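Local coordinates for putative fusidic acid resistance protein (Staphylococcus aureus, PDB 2YB5), which mediates resistance to the antibiotic fusidic acid through ribosome clearance, probably by binding elongation factor G, at residues I7-K11 / T115-S119; K14-V19 / E44-F49; R130-V134 / I190-S194; G144-E148 / L169-K173. One frame throughout, in Å; residues are numbered along the deposited sequence.

Contact 1: I7-K11 / T115-S119; sequences IEVYK and TKEIS
Val9 presses its two methyl groups against the backbone of Lys116-Ile118, and this one side chain carries most of the contact. CG2 touches two carbonyl oxygens, lying 3.5 Å from Lys116 O and also 3.5 Å from Ile118 O. CG1, anti to the backbone N of Val9 (chi1 165°), reaches further along the segment and meets the carbonyl carbon of Glu117, C, at 3.7 Å. The valine thus fits into the curve of an irregular segment, which meets it mainly through its peptide groups. Beside it, the hydroxyl of Ser119 comes in at the edge of the Tyr10 ring, near its plane, with OG 3.3 Å from Tyr10 CB. The same OG is 3.2 Å from Tyr10 N, but the angle is too poor for a hydrogen bond, and the approach counts as packing.

The other side is looser and more polar. Lys116 turns its chain away from the helix, and its NZ forms a salt bridge with Asp86, the carboxylate that also accepts from Thr115 OG1. Glu117 likewise points away and touches Gln199.

Glu8 is the N-cap of helix 9-27, and the contact joins the first turn of the N-terminal helical region to the loop leading into strand 121-125. Ile118 faces away from Val9, onto Phe195 and Asn198 of helix 194-200, while Tyr10 and Ser119 both rest on Ile204 of helix 204-214.

Contact 2: K14-V19 / E44-F49; sequences KVKQLV and EINDIF
Val15 and Ile45 sit level with each other on two nearly antiparallel helices, and each fills a hollow in the opposite surface. The Val15 CG2 methyl enters the space between Ile48 and Phe49: it is tight against Ile48 CD1 at 3.5 Å, while Phe49 CE2 approaches it obliquely at 3.9 Å. The other methyl, Val15 CG1, lies 4.0 Å from Ile45 CG2. In return Ile45 is the bump for a hollow lined by Val15, Leu18 and Val19. With CG1 beside its backbone N (chi1 -66°), Ile45 runs past Leu18 in the reverse direction, putting CG1 3.8 Å from Leu18 CB and bringing CD1 to within 3.7 Å of Val19 CG2. Leu18 fills the next space, where its CD1 lies 3.7 Å from Glu44 CB and also meets the end of Ile48.

Toward the rim, the aliphatic part of Lys14 crosses Ile48 at about a right angle. Lys14 NZ and Glu44 OE1 remain well apart, so their opposite charges do not pair directly.

The short segments approach to 9.7 Å between axes at 162°. Val19 and Ile45 continue onto Phe59, and Val15 onto Leu77, making this an interlocked antiparallel pair in a helical bundle, consistent with the N-terminal region of elongation factor G-binding proteins.

Contact 3: R130-V134 / I190-S194; sequences RKYIV and ICYDS. With ZN (zinc ion), chain C.
The ammonium of Lys131 lies above the Tyr192 ring, 18° off the ring normal, but NZ is 5.8 Å from the ring centroid, a long cation-pi pair of at most weak attraction. In the strand, the Tyr132 ring carries Arg130 CG over one face, displaced toward the rim, and its OH accepts a hydrogen bond from Arg130 NH1 at 3.1 Å. Trp123 and Tyr146 also meet this ring, and it forms an edge-to-face pair with Phe99.

The firmer link is made by the tip of Lys131. Its chain leaves the strand extended and then bends at its last two torsions (chi3 -70°), which curls NZ into the turn after strand 186-191. There NZ donates to Tyr192 O at 2.7 Å, from above the carbonyl plane, and to Ser194 OG at 2.9 Å; Asn124 OD1 is a third acceptor. These three grips satisfy a buried charge. Ile190 CD1 crosses the lysine methylenes at a slant, 4.1 Å from Lys131 CE.

Cys191 SG, next in the chain, binds the zinc ion at 2.1 Å with Cys158, Cys161 and Cys197. The contact therefore spans the sheet from strand 130-136, across Phe170 of strand 167-172, to the treble-clef zinc site, where Asp193 caps helix 194-200.

Contact 4: G144-E148 / L169-K173; sequences GIYGE and LFLNK
Glu148 and Leu171 form an antiparallel hydrogen-bonded pair, with a backbone bond in each direction. Leu171 N gives a nearly straight bond to Glu148 O, 2.9 Å long with an angle of 170° at the hydrogen. The return bond, Glu148 N to Leu171 O, is 3.0 Å and more bent (134°). Phe170 CA adds a CA-H...O contact to Glu148 O at 3.4 Å.

Beyond this pair the strands diverge, their short axes making 118°. A water bridges the widening gap, accepting from Tyr146 N and donating weakly to Asn172 OD1. That oxygen also lies 3.2 Å from Tyr146 O, a close approach of two acceptors and not a bond, whereas Asn172 ND2 is held by Ile214 O.

At the divergence Gly147 has no side chain, and Leu171 O comes within 3.0 Å of its CA. The Phe170 ring reaches the same glycine, whose CA makes an off-centre CH-pi contact 4.2 Å from the ring centroid; Phe170 CZ is 3.3 Å from Gly147 N. Ile145, with CG1 anti to its N, extends CD1 to 3.7 Å from Asn172 CG.

Strands 142-149 and 167-172 are neighbours in a five-stranded antiparallel sheet. Strand 130-136 flanks the first and strand 186-191 the second, while helix 204-214 covers Ile145 and Phe170 through Ile211, Phe210 and Ile214.

From the N terminus, contact 1 opens first, at the start of helix 9-27, and contact 2 opens about two turns later on the same helix. Contact 2 closes at 44-49, nested within the larger loop that contact 1 closes at 115-119, and the two touch where Ile7 and Lys11 pack on Ile48. Contact 2 joins two helices of the helical region, and contact 1 ties that region to the zinc-finger region. Contacts 3 and 4 both follow after contact 1 has closed, contact 4 nested inside contact 3: segment 144-148 pairs with 169-173 inside the loop that 130-134 closes with 190-194. Their centres are about 8 Å apart in one sheet, about 27 and 32 Å from contact 2.

Contact 1: I7-K11 / T115-S119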
loop_
_atom_site.group_PDB
_atom_site.type_symbol
_atom_site.label_atom_id
_atom_site.label_comp_id
_atom_site.label_asym_id
_atom_site.label_seq_id
_atom_site.Cartn_x
_atom_site.Cartn_y
_atom_site.Cartn_z
ATOM N N ILE A 7 0.019 -9.548 -9.527
ATOM C CA ILE A 7 -0.620 -9.248 -8.242
ATOM C C ILE A 7 -0.670 -7.756 -7.968
ATOM O O ILE A 7 0.084 -6.980 -8.547
ATOM C CB ILE A 7 0.111 -9.950 -7.056
ATOM C CG1 ILE A 7 1.584 -9.528 -6.979
ATOM C CG2 ILE A 7 -0.001 -11.463 -7.190
ATOM C CD1 ILE A 7 2.206 -9.745 -5.624
ATOM N N GLU A 8 -1.550 -7.365 -7.055
ATOM C CA GLU A 8 -1.670 -5.962 -6.670
ATOM C C GLU A 8 -0.475 -5.527 -5.825
ATOM O O GLU A 8 0.179 -6.348 -5.176
ATOM C CB GLU A 8 -2.981 -5.733 -5.919
ATOM C CG GLU A 8 -4.237 -6.106 -6.721
ATOM C CD GLU A 8 -4.354 -5.357 -8.040
ATOM O OE1 GLU A 8 -3.959 -4.168 -8.104
ATOM O OE2 GLU A 8 -4.853 -5.955 -9.020
ATOM N N VAL A 9 -0.171 -4.237 -5.876
ATOM C CA VAL A 9 0.907 -3.647 -5.081
ATOM C C VAL A 9 0.738 -3.952 -3.583
ATOM O O VAL A 9 1.712 -4.291 -2.896
ATOM C CB VAL A 9 0.979 -2.102 -5.306
ATOM C CG1 VAL A 9 1.827 -1.425 -4.248
ATOM C CG2 VAL A 9 1.519 -1.787 -6.706
ATOM N N TYR A 10 -0.487 -3.827 -3.072
ATOM C CA TYR A 10 -0.733 -4.134 -1.653
ATOM C C TYR A 10 -0.473 -5.616 -1.286
ATOM O O TYR A 10 -0.027 -5.904 -0.185
ATOM C CB TYR A 10 -2.123 -3.678 -1.209
ATOM C CG TYR A 10 -3.292 -4.371 -1.861
ATOM C CD1 TYR A 10 -3.816 -5.551 -1.332
ATOM C CD2 TYR A 10 -3.911 -3.822 -2.978
ATOM C CE1 TYR A 10 -4.908 -6.179 -1.919
ATOM C CE2 TYR A 10 -4.995 -4.439 -3.570
ATOM C CZ TYR A 10 -5.491 -5.612 -3.038
ATOM O OH TYR A 10 -6.573 -6.209 -3.634
ATOM N N LYS A 11 -0.711 -6.538 -2.218
ATOM C CA LYS A 11 -0.374 -7.954 -2.002
ATOM C C LYS A 11 1.128 -8.168 -1.936
ATOM O O LYS A 11 1.597 -9.019 -1.173
ATOM C CB LYS A 11 -0.977 -8.866 -3.079
ATOM C CG LYS A 11 -2.497 -9.006 -3.001
ATOM C CD LYS A 11 -2.918 -9.944 -1.873
ATOM C CE LYS A 11 -4.437 -10.075 -1.742
ATOM N NZ LYS A 11 -4.807 -11.142 -0.738
ATOM N N THR A 115 5.167 3.331 -10.068
ATOM C CA THR A 115 3.808 2.791 -10.136
ATOM C C THR A 115 3.672 1.362 -9.595
ATOM O O THR A 115 2.558 0.878 -9.423
ATOM C CB THR A 115 3.200 2.909 -11.564
ATOM O OG1 THR A 115 4.068 2.300 -12.526
ATOM C CG2 THR A 115 2.981 4.368 -11.922
ATOM N N LYS A 116 4.795 0.707 -9.299
ATOM C CA LYS A 116 4.771 -0.590 -8.623
ATOM C C LYS A 116 4.842 -0.434 -7.090
ATOM O O LYS A 116 4.993 -1.422 -6.374
ATOM C CB LYS A 116 5.929 -1.468 -9.112
ATOM C CG LYS A 116 5.891 -1.777 -10.607
ATOM C CD LYS A 116 7.145 -2.515 -11.045
ATOM C CE LYS A 116 7.153 -2.787 -12.531
ATOM N NZ LYS A 116 6.129 -3.790 -12.938
ATOM N N GLU A 117 4.759 0.805 -6.605
ATOM C CA GLU A 117 4.883 1.094 -5.179
ATOM C C GLU A 117 3.671 1.773 -4.580
ATOM O O GLU A 117 3.680 2.108 -3.383
ATOM C CB GLU A 117 6.098 1.982 -4.923
ATOM C CG GLU A 117 7.410 1.408 -5.395
ATOM C CD GLU A 117 8.576 2.199 -4.848
ATOM O OE1 GLU A 117 8.535 3.446 -4.954
ATOM O OE2 GLU A 117 9.515 1.581 -4.303
ATOM N N ILE A 118 2.621 1.965 -5.367
ATOM C CA ILE A 118 1.414 2.590 -4.837
ATOM C C ILE A 118 0.155 1.794 -5.136
ATOM O O ILE A 118 -0.038 1.288 -6.244
ATOM C CB ILE A 118 1.249 4.056 -5.299
ATOM C CG1 ILE A 118 1.423 4.208 -6.802
ATOM C CG2 ILE A 118 2.220 4.978 -4.558
ATOM C CD1 ILE A 118 0.923 5.570 -7.295
ATOM N N SER A 119 -0.668 1.659 -4.102
ATOM C CA SER A 119 -2.009 1.126 -4.212
ATOM C C SER A 119 -2.983 2.282 -4.385
ATOM O O SER A 119 -4.069 2.117 -4.927
ATOM C CB SER A 119 -2.366 0.342 -2.958
ATOM O OG SER A 119 -1.562 -0.822 -2.867
#

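Contact 2: K14-V19 / E44-F49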
loop_
_atom_site.group_PDB
_atom_site.type_symbol
_atom_site.label_atom_id
_atom_site.label_comp_id
_atom_site.label_asym_id
_atom_site.label_seq_id
_atom_site.Cartn_x
_atom_site.Cartn_y
_atom_site.Cartn_z
ATOM N N LYS A 14 2.238 -7.220 1.477
ATOM C CA LYS A 14 1.944 -8.339 2.384
ATOM C C LYS A 14 2.990 -9.461 2.229
ATOM O O LYS A 14 3.534 -9.917 3.233
ATOM C CB LYS A 14 0.521 -8.868 2.160
ATOM C CG LYS A 14 0.086 -9.966 3.110
ATOM C CD LYS A 14 -0.169 -9.445 4.504
ATOM C CE LYS A 14 -0.525 -10.585 5.432
ATOM N NZ LYS A 14 -0.853 -10.138 6.820
ATOM N N VAL A 15 3.278 -9.887 0.993
ATOM C CA VAL A 15 4.308 -10.912 0.751
ATOM C C VAL A 15 5.620 -10.540 1.465
ATOM O O VAL A 15 6.238 -11.375 2.128
ATOM C CB VAL A 15 4.593 -11.159 -0.763
ATOM C CG1 VAL A 15 5.833 -12.016 -0.943
ATOM C CG2 VAL A 15 3.407 -11.835 -1.463
ATOM N N LYS A 16 6.012 -9.279 1.334
ATOM C CA LYS A 16 7.232 -8.755 1.940
ATOM C C LYS A 16 7.157 -8.813 3.464
ATOM O O LYS A 16 8.084 -9.303 4.117
ATOM C CB LYS A 16 7.437 -7.323 1.438
ATOM C CG LYS A 16 8.594 -6.540 2.037
ATOM C CD LYS A 16 8.582 -5.098 1.527
ATOM C CE LYS A 16 7.464 -4.268 2.192
ATOM N NZ LYS A 16 7.241 -2.906 1.575
ATOM N N GLN A 17 6.047 -8.347 4.028
ATOM C CA GLN A 17 5.807 -8.463 5.468
ATOM C C GLN A 17 5.887 -9.918 5.960
ATOM O O GLN A 17 6.360 -10.175 7.072
ATOM C CB GLN A 17 4.462 -7.839 5.864
ATOM C CG GLN A 17 4.454 -6.301 5.823
ATOM C CD GLN A 17 3.076 -5.687 6.040
ATOM O OE1 GLN A 17 2.900 -4.475 5.883
ATOM N NE2 GLN A 17 2.094 -6.512 6.405
ATOM N N LEU A 18 5.423 -10.864 5.143
ATOM C CA LEU A 18 5.475 -12.281 5.526
ATOM C C LEU A 18 6.909 -12.818 5.492
ATOM O O LEU A 18 7.307 -13.588 6.369
ATOM C CB LEU A 18 4.564 -13.126 4.642
ATOM C CG LEU A 18 3.060 -12.857 4.784
ATOM C CD1 LEU A 18 2.322 -13.349 3.549
ATOM C CD2 LEU A 18 2.491 -13.485 6.047
ATOM N N VAL A 19 7.682 -12.394 4.495
ATOM C CA VAL A 19 9.076 -12.804 4.383
ATOM C C VAL A 19 9.901 -12.323 5.585
ATOM O O VAL A 19 10.690 -13.094 6.129
ATOM C CB VAL A 19 9.705 -12.332 3.054
ATOM C CG1 VAL A 19 11.209 -12.513 3.069
ATOM C CG2 VAL A 19 9.093 -13.105 1.885
ATOM N N GLU A 44 0.967 -18.784 3.203
ATOM C CA GLU A 44 0.359 -17.460 2.977
ATOM C C GLU A 44 0.955 -16.783 1.754
ATOM O O GLU A 44 0.230 -16.198 0.945
ATOM C CB GLU A 44 0.543 -16.542 4.190
ATOM C CG GLU A 44 -0.236 -16.973 5.429
ATOM C CD GLU A 44 -1.725 -16.775 5.266
ATOM O OE1 GLU A 44 -2.158 -15.600 5.160
ATOM O OE2 GLU A 44 -2.462 -17.790 5.245
ATOM N N ILE A 45 2.274 -16.850 1.624
ATOM C CA ILE A 45 2.958 -16.263 0.475
ATOM C C ILE A 45 2.501 -16.926 -0.821
ATOM O O ILE A 45 2.182 -16.238 -1.801
ATOM C CB ILE A 45 4.487 -16.385 0.603
ATOM C CG1 ILE A 45 4.976 -15.535 1.777
ATOM C CG2 ILE A 45 5.185 -15.970 -0.710
ATOM C CD1 ILE A 45 6.420 -15.722 2.130
ATOM N N ASN A 46 2.475 -18.255 -0.810
ATOM C CA ASN A 46 2.089 -19.063 -1.972
ATOM C C ASN A 46 0.658 -18.816 -2.416
ATOM O O ASN A 46 0.387 -18.705 -3.615
ATOM C CB ASN A 46 2.265 -20.558 -1.659
ATOM C CG ASN A 46 2.077 -21.447 -2.884
ATOM O OD1 ASN A 46 2.712 -21.247 -3.917
ATOM N ND2 ASN A 46 1.215 -22.449 -2.758
ATOM N N ASP A 47 -0.256 -18.736 -1.455
ATOM C CA ASP A 47 -1.662 -18.492 -1.762
ATOM C C ASP A 47 -1.863 -17.156 -2.492
ATOM O O ASP A 47 -2.670 -17.074 -3.416
ATOM C CB ASP A 47 -2.524 -18.576 -0.489
ATOM C CG ASP A 47 -2.696 -20.008 0.011
ATOM O OD1 ASP A 47 -2.449 -20.964 -0.766
ATOM O OD2 ASP A 47 -3.077 -20.184 1.189
ATOM N N ILE A 48 -1.109 -16.128 -2.100
ATOM C CA ILE A 48 -1.158 -14.823 -2.774
ATOM C C ILE A 48 -0.885 -14.968 -4.280
ATOM O O ILE A 48 -1.445 -14.226 -5.088
ATOM C CB ILE A 48 -0.160 -13.821 -2.151
ATOM C CG1 ILE A 48 -0.655 -13.361 -0.774
ATOM C CG2 ILE A 48 0.049 -12.616 -3.054
ATOM C CD1 ILE A 48 0.356 -12.550 -0.011
ATOM N N PHE A 49 -0.043 -15.934 -4.644
ATOM C CA PHE A 49 0.253 -16.211 -6.053
ATOM C C PHE A 49 -0.652 -17.287 -6.662
ATOM O O PHE A 49 -0.935 -17.233 -7.856
ATOM C CB PHE A 49 1.732 -16.562 -6.224
ATOM C CG PHE A 49 2.648 -15.389 -6.011
ATOM C CD1 PHE A 49 2.865 -14.460 -7.034
ATOM C CD2 PHE A 49 3.265 -15.182 -4.787
ATOM C CE1 PHE A 49 3.708 -13.372 -6.846
ATOM C CE2 PHE A 49 4.106 -14.099 -4.586
ATOM C CZ PHE A 49 4.327 -13.190 -5.617
#

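Contact 3: R130-V134 / I190-S194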
loop_
_atom_site.group_PDB
_atom_site.type_symbol
_atom_site.label_atom_id
_atom_site.label_comp_id
_atom_site.label_asym_id
_atom_site.label_seq_id
_atom_site.Cartn_x
_atom_site.Cartn_y
_atom_site.Cartn_z
ATOM N N ARG A 130 -4.239 21.002 1.128
ATOM C CA ARG A 130 -5.129 19.955 0.670
ATOM C C ARG A 130 -4.333 18.686 0.370
ATOM O O ARG A 130 -3.153 18.758 0.031
ATOM C CB ARG A 130 -5.841 20.452 -0.588
ATOM C CG ARG A 130 -6.973 19.573 -1.089
ATOM C CD ARG A 130 -7.719 20.270 -2.229
ATOM N NE ARG A 130 -8.545 21.379 -1.754
ATOM C CZ ARG A 130 -9.356 22.108 -2.520
ATOM N NH1 ARG A 130 -9.477 21.858 -3.820
ATOM N NH2 ARG A 130 -10.060 23.087 -1.978
ATOM N N LYS A 131 -4.976 17.532 0.531
ATOM C CA LYS A 131 -4.480 16.281 -0.037
ATOM C C LYS A 131 -5.566 15.719 -0.938
ATOM O O LYS A 131 -6.749 15.751 -0.591
ATOM C CB LYS A 131 -4.091 15.239 1.037
ATOM C CG LYS A 131 -3.597 13.894 0.465
ATOM C CD LYS A 131 -3.445 12.795 1.503
ATOM C CE LYS A 131 -2.292 13.009 2.489
ATOM N NZ LYS A 131 -0.969 12.989 1.799
ATOM N N TYR A 132 -5.134 15.222 -2.092
ATOM C CA TYR A 132 -5.975 14.521 -3.039
ATOM C C TYR A 132 -5.600 13.048 -2.997
ATOM O O TYR A 132 -4.415 12.718 -2.894
ATOM C CB TYR A 132 -5.700 15.036 -4.450
ATOM C CG TYR A 132 -6.140 16.441 -4.701
ATOM C CD1 TYR A 132 -7.430 16.707 -5.123
ATOM C CD2 TYR A 132 -5.265 17.507 -4.547
ATOM C CE1 TYR A 132 -7.843 17.978 -5.374
ATOM C CE2 TYR A 132 -5.673 18.797 -4.798
ATOM C CZ TYR A 132 -6.968 19.025 -5.209
ATOM O OH TYR A 132 -7.409 20.296 -5.472
ATOM N N ILE A 133 -6.599 12.170 -3.089
ATOM C CA ILE A 133 -6.377 10.729 -3.084
ATOM C C ILE A 133 -7.165 10.095 -4.222
ATOM O O ILE A 133 -8.359 10.273 -4.293
ATOM C CB ILE A 133 -6.786 10.097 -1.732
ATOM C CG1 ILE A 133 -5.749 10.440 -0.654
ATOM C CG2 ILE A 133 -6.957 8.575 -1.859
ATOM C CD1 ILE A 133 -6.295 10.393 0.800
ATOM N N VAL A 134 -6.483 9.380 -5.112
ATOM C CA VAL A 134 -7.111 8.694 -6.233
ATOM C C VAL A 134 -6.778 7.201 -6.143
ATOM O O VAL A 134 -5.663 6.821 -5.771
ATOM C CB VAL A 134 -6.653 9.289 -7.598
ATOM C CG1 VAL A 134 -7.134 8.446 -8.781
ATOM C CG2 VAL A 134 -7.153 10.746 -7.736
ATOM N N ILE A 190 -4.000 10.484 9.205
ATOM C CA ILE A 190 -3.351 9.635 8.223
ATOM C C ILE A 190 -1.923 10.115 7.944
ATOM O O ILE A 190 -1.548 11.233 8.313
ATOM C CB ILE A 190 -4.130 9.598 6.887
ATOM C CG1 ILE A 190 -4.200 11.001 6.256
ATOM C CG2 ILE A 190 -5.522 9.001 7.089
ATOM C CD1 ILE A 190 -4.916 11.048 4.892
ATOM N N CYS A 191 -1.152 9.270 7.264
ATOM C CA CYS A 191 0.216 9.594 6.887
ATOM C C CYS A 191 0.207 10.893 6.085
ATOM O O CYS A 191 -0.531 11.023 5.116
ATOM C CB CYS A 191 0.829 8.472 6.050
ATOM S SG CYS A 191 1.059 6.812 6.865
ATOM N N TYR A 192 1.008 11.866 6.506
ATOM C CA TYR A 192 1.161 13.085 5.737
ATOM C C TYR A 192 1.680 12.772 4.329
ATOM O O TYR A 192 1.214 13.337 3.338
ATOM C CB TYR A 192 2.137 14.036 6.418
ATOM C CG TYR A 192 2.116 15.396 5.776
ATOM C CD1 TYR A 192 1.043 16.251 5.984
ATOM C CD2 TYR A 192 3.142 15.814 4.927
ATOM C CE1 TYR A 192 0.991 17.497 5.382
ATOM C CE2 TYR A 192 3.102 17.061 4.327
ATOM C CZ TYR A 192 2.015 17.895 4.556
ATOM O OH TYR A 192 1.942 19.143 3.992
ATOM N N ASP A 193 2.655 11.871 4.277
ATOM C CA ASP A 193 3.280 11.427 3.041
ATOM C C ASP A 193 2.645 10.103 2.589
ATOM O O ASP A 193 2.929 9.048 3.144
ATOM C CB ASP A 193 4.787 11.256 3.285
ATOM C CG ASP A 193 5.519 10.718 2.091
ATOM O OD1 ASP A 193 4.922 10.574 1.008
ATOM O OD2 ASP A 193 6.717 10.430 2.238
ATOM N N SER A 194 1.778 10.180 1.581
ATOM C CA SER A 194 1.045 9.023 1.087
ATOM C C SER A 194 1.957 7.979 0.447
ATOM O O SER A 194 1.600 6.803 0.383
ATOM C CB SER A 194 -0.029 9.468 0.096
ATOM O OG SER A 194 -0.949 10.343 0.734
HETATM ZN ZN ZN C . -0.487 5.446 6.350
#

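Contact 4: G144-E148 / L169-K173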
loop_
_atom_site.group_PDB
_atom_site.type_symbol
_atom_site.label_atom_id
_atom_site.label_comp_id
_atom_site.label_asym_id
_atom_site.label_seq_id
_atom_site.Cartn_x
_atom_site.Cartn_y
_atom_site.Cartn_z
ATOM N N GLY A 144 -12.057 9.253 -6.410
ATOM C CA GLY A 144 -11.180 10.223 -5.795
ATOM C C GLY A 144 -11.885 10.988 -4.693
ATOM O O GLY A 144 -13.120 11.150 -4.696
ATOM N N ILE A 145 -11.087 11.459 -3.748
ATOM C CA ILE A 145 -11.561 12.259 -2.640
ATOM C C ILE A 145 -10.472 13.293 -2.367
ATOM O O ILE A 145 -9.321 13.081 -2.733
ATOM C CB ILE A 145 -11.800 11.348 -1.408
ATOM C CG1 ILE A 145 -12.629 12.055 -0.342
ATOM C CG2 ILE A 145 -10.472 10.872 -0.827
ATOM C CD1 ILE A 145 -12.888 11.196 0.909
ATOM N N TYR A 146 -10.827 14.410 -1.748
ATOM C CA TYR A 146 -9.825 15.351 -1.243
ATOM C C TYR A 146 -10.296 15.989 0.053
ATOM O O TYR A 146 -11.476 15.945 0.379
ATOM C CB TYR A 146 -9.494 16.432 -2.270
ATOM C CG TYR A 146 -10.574 17.459 -2.526
ATOM C CD1 TYR A 146 -10.652 18.630 -1.766
ATOM C CD2 TYR A 146 -11.490 17.287 -3.551
ATOM C CE1 TYR A 146 -11.640 19.578 -2.004
ATOM C CE2 TYR A 146 -12.473 18.237 -3.810
ATOM C CZ TYR A 146 -12.547 19.376 -3.036
ATOM O OH TYR A 146 -13.526 20.305 -3.297
ATOM N N GLY A 147 -9.358 16.581 0.782
ATOM C CA GLY A 147 -9.681 17.249 2.027
ATOM C C GLY A 147 -8.542 18.090 2.546
ATOM O O GLY A 147 -7.443 18.079 1.988
ATOM N N GLU A 148 -8.821 18.823 3.617
ATOM C CA GLU A 148 -7.826 19.641 4.292
ATOM C C GLU A 148 -6.919 18.783 5.168
ATOM O O GLU A 148 -7.386 17.910 5.926
ATOM C CB GLU A 148 -8.502 20.718 5.160
ATOM C CG GLU A 148 -7.513 21.769 5.710
ATOM C CD GLU A 148 -8.182 22.891 6.493
ATOM O OE1 GLU A 148 -8.930 23.691 5.881
ATOM O OE2 GLU A 148 -7.957 22.973 7.724
ATOM N N LEU A 169 -4.330 15.402 10.466
ATOM C CA LEU A 169 -5.761 15.197 10.401
ATOM C C LEU A 169 -6.239 15.536 9.001
ATOM O O LEU A 169 -6.085 16.670 8.540
ATOM C CB LEU A 169 -6.481 16.065 11.439
ATOM C CG LEU A 169 -8.001 15.930 11.500
ATOM C CD1 LEU A 169 -8.418 14.480 11.759
ATOM C CD2 LEU A 169 -8.567 16.873 12.580
ATOM N N PHE A 170 -6.813 14.540 8.334
ATOM C CA PHE A 170 -7.401 14.716 7.013
ATOM C C PHE A 170 -8.904 14.902 7.186
ATOM O O PHE A 170 -9.593 13.982 7.620
ATOM C CB PHE A 170 -7.113 13.487 6.143
ATOM C CG PHE A 170 -7.752 13.536 4.782
ATOM C CD1 PHE A 170 -9.071 13.134 4.592
ATOM C CD2 PHE A 170 -7.021 13.951 3.668
ATOM C CE1 PHE A 170 -9.654 13.159 3.305
ATOM C CE2 PHE A 170 -7.598 13.983 2.395
ATOM C CZ PHE A 170 -8.909 13.597 2.217
ATOM N N LEU A 171 -9.403 16.085 6.835
ATOM C CA LEU A 171 -10.818 16.397 6.947
ATOM C C LEU A 171 -11.481 16.451 5.579
ATOM O O LEU A 171 -11.092 17.237 4.719
ATOM C CB LEU A 171 -11.015 17.733 7.672
ATOM C CG LEU A 171 -10.695 17.697 9.173
ATOM C CD1 LEU A 171 -11.031 19.027 9.825
ATOM C CD2 LEU A 171 -11.431 16.576 9.839
ATOM N N ASN A 172 -12.473 15.592 5.393
ATOM C CA ASN A 172 -13.301 15.602 4.204
ATOM C C ASN A 172 -14.467 16.548 4.475
ATOM O O ASN A 172 -14.834 16.754 5.629
ATOM C CB ASN A 172 -13.797 14.185 3.891
ATOM C CG ASN A 172 -14.530 14.099 2.569
ATOM O OD1 ASN A 172 -14.169 14.762 1.595
ATOM N ND2 ASN A 172 -15.570 13.281 2.528
ATOM N N LYS A 173 -15.038 17.125 3.424
ATOM C CA LYS A 173 -16.159 18.061 3.575
ATOM C C LYS A 173 -17.428 17.335 4.032
ATOM O O LYS A 173 -18.004 17.689 5.062
ATOM C CB LYS A 173 -16.418 18.820 2.264
HETATM O O HOH W 1 -14.036 14.577 -1.807
#